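Local coordinates for HepC.19480.a.B1 (PDB 6MTZ), which is of unknown function but probably is a phosphoesterase of the DHH family, hydrolysing phosphoester bonds, at residues Q99-I105 against W116-T121. Residues are numbered along the deposited sequence; the frame is centred on the assembly and turned at random.
Sequences QLLDHHI and WYFLDT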
# COMPACT_ATOMS: atom_id res chain seq x y z
N GLN A 99 -1.31 -7.56 19.62
CA GLN A 99 -0.25 -8.54 19.42
C GLN A 99 0.66 -8.06 18.31
O GLN A 99 0.21 -7.86 17.17
CB GLN A 99 -0.83 -9.92 19.09
CG GLN A 99 0.22 -11.01 18.95
CD GLN A 99 0.97 -11.22 20.24
OE1 GLN A 99 0.42 -11.73 21.21
NE2 GLN A 99 2.25 -10.82 20.26
N LEU A 100 1.94 -7.86 18.63
CA LEU A 100 2.95 -7.54 17.63
C LEU A 100 3.81 -8.78 17.40
O LEU A 100 4.28 -9.40 18.36
CB LEU A 100 3.83 -6.35 18.07
CG LEU A 100 4.81 -5.83 17.01
CD1 LEU A 100 4.94 -4.31 17.01
CD2 LEU A 100 6.21 -6.45 17.12
N LEU A 101 4.00 -9.12 16.12
CA LEU A 101 4.79 -10.27 15.70
C LEU A 101 5.87 -9.79 14.74
O LEU A 101 5.54 -9.19 13.72
CB LEU A 101 3.92 -11.32 15.00
CG LEU A 101 2.72 -11.77 15.83
CD1 LEU A 101 1.77 -12.60 14.99
CD2 LEU A 101 3.17 -12.54 17.09
N ASP A 102 7.13 -10.07 15.04
CA ASP A 102 8.21 -9.58 14.19
C ASP A 102 9.47 -10.42 14.41
O ASP A 102 9.58 -11.18 15.37
CB ASP A 102 8.50 -8.09 14.44
CG ASP A 102 9.58 -7.55 13.51
OD1 ASP A 102 9.50 -7.85 12.30
OD2 ASP A 102 10.53 -6.87 13.98
N HIS A 103 10.43 -10.23 13.49
CA HIS A 103 11.66 -11.01 13.48
C HIS A 103 12.93 -10.17 13.35
O HIS A 103 14.00 -10.73 13.08
CB HIS A 103 11.60 -12.05 12.36
CG HIS A 103 11.76 -11.47 10.98
ND1 HIS A 103 12.98 -11.22 10.42
CD2 HIS A 103 10.83 -11.12 10.06
CE1 HIS A 103 12.81 -10.72 9.20
NE2 HIS A 103 11.52 -10.65 8.96
N HIS A 104 12.85 -8.85 13.53
CA HIS A 104 13.98 -7.94 13.30
C HIS A 104 14.73 -7.70 14.61
O HIS A 104 14.17 -7.15 15.56
CB HIS A 104 13.50 -6.61 12.72
CG HIS A 104 13.05 -6.68 11.29
ND1 HIS A 104 11.76 -7.00 10.92
CD2 HIS A 104 13.72 -6.43 10.14
CE1 HIS A 104 11.66 -6.97 9.61
NE2 HIS A 104 12.83 -6.62 9.11
N ILE A 105 16.01 -8.08 14.64
CA ILE A 105 16.81 -7.96 15.86
C ILE A 105 16.95 -6.52 16.34
O ILE A 105 17.26 -6.29 17.51
CB ILE A 105 18.21 -8.60 15.64
CG1 ILE A 105 18.90 -8.86 16.97
CG2 ILE A 105 19.09 -7.70 14.80
CD1 ILE A 105 18.10 -9.73 17.93
N TRP A 116 3.15 -7.73 24.94
CA TRP A 116 2.47 -7.90 23.67
C TRP A 116 3.41 -7.83 22.48
O TRP A 116 2.96 -8.02 21.35
CB TRP A 116 1.37 -6.84 23.48
CG TRP A 116 1.83 -5.42 23.76
CD1 TRP A 116 1.72 -4.74 24.94
CD2 TRP A 116 2.46 -4.51 22.84
NE1 TRP A 116 2.25 -3.48 24.82
CE2 TRP A 116 2.70 -3.31 23.54
CE3 TRP A 116 2.83 -4.60 21.49
CZ2 TRP A 116 3.31 -2.21 22.94
CZ3 TRP A 116 3.44 -3.51 20.90
CH2 TRP A 116 3.67 -2.33 21.61
N TYR A 117 4.70 -7.54 22.70
CA TYR A 117 5.66 -7.37 21.61
C TYR A 117 6.50 -8.64 21.52
O TYR A 117 7.31 -8.91 22.41
CB TYR A 117 6.50 -6.12 21.86
CG TYR A 117 7.36 -5.61 20.72
CD1 TYR A 117 8.30 -6.42 20.10
CD2 TYR A 117 7.28 -4.28 20.32
CE1 TYR A 117 9.11 -5.94 19.09
CE2 TYR A 117 8.08 -3.79 19.29
CZ TYR A 117 8.99 -4.62 18.68
OH TYR A 117 9.80 -4.15 17.68
N PHE A 118 6.29 -9.42 20.46
CA PHE A 118 6.90 -10.73 20.31
C PHE A 118 7.93 -10.73 19.19
O PHE A 118 7.60 -10.43 18.04
CB PHE A 118 5.84 -11.81 20.04
CG PHE A 118 6.44 -13.17 19.78
CD1 PHE A 118 6.87 -13.97 20.83
CD2 PHE A 118 6.59 -13.63 18.49
CE1 PHE A 118 7.44 -15.20 20.59
CE2 PHE A 118 7.16 -14.86 18.25
CZ PHE A 118 7.58 -15.64 19.29
N LEU A 119 9.16 -11.13 19.52
CA LEU A 119 10.27 -11.16 18.57
C LEU A 119 10.81 -12.59 18.46
O LEU A 119 11.19 -13.19 19.47
CB LEU A 119 11.37 -10.19 19.01
CG LEU A 119 12.69 -10.21 18.24
CD1 LEU A 119 12.41 -10.04 16.76
CD2 LEU A 119 13.61 -9.10 18.73
N ASP A 120 10.83 -13.13 17.24
CA ASP A 120 11.55 -14.37 16.96
C ASP A 120 12.34 -14.16 15.67
O ASP A 120 11.76 -14.09 14.59
CB ASP A 120 10.59 -15.56 16.84
CG ASP A 120 11.31 -16.87 16.50
OD1 ASP A 120 12.56 -16.89 16.41
OD2 ASP A 120 10.61 -17.90 16.33
N THR A 121 13.67 -14.09 15.79
CA THR A 121 14.51 -13.77 14.63
C THR A 121 14.72 -14.96 13.71
O THR A 121 15.34 -14.79 12.65
CB THR A 121 15.88 -13.25 15.10
OG1 THR A 121 16.59 -14.30 15.76
CG2 THR A 121 15.71 -12.07 16.05
O HOH W 1 15.18 -12.74 11.27
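L100 CD2 sits squarely over one face of the Y117 ring, 3.5 Å from its centroid and 11° off the normal, in a CH-pi contact. The two side chains run alongside each other, pointing the same way; both have CG anti to the backbone N (chi1 -173° for L100), which lays the leucine tip on the tyrosine. The W116 ring takes L100 CB at its edge, with CB 4.0 Å from CE3, while Y117 CB lies over one of its faces. At the other end H104 ND1 lies over the centre of the H103 ring, H103 CE1 over one face of the H104 ring toward its rim, and D102 CG in plane at the H104 edge. On the opposite side of the sheet from L100, L101 CD2 approaches F118 CD2 at 3.9 Å, beside helix 125-136.

Between these layers the strands pair in parallel: W116 O receives L100 N, L100 O receives F118 N, F118 O receives D102 N, and D102 O receives D120 N (3.0 Å). L100 O is gripped twice, since Q99 NE2 reaches it from the opposite face of its plane to F118 N. This is a beta-alpha-beta unit, helix 108-111 linking the strands, with 117-119 at the edge of the five-stranded parallel sheet.

Beyond the pairing, the D102-H103-H104 sequence matches the DHH signature. H104 ND1 donates to the syn lone pair of D102 OD1 (2.8 Å), and the backbone N of H104 closes an Asx turn on OD2. H103 ND1 is joined through a water to T121 O.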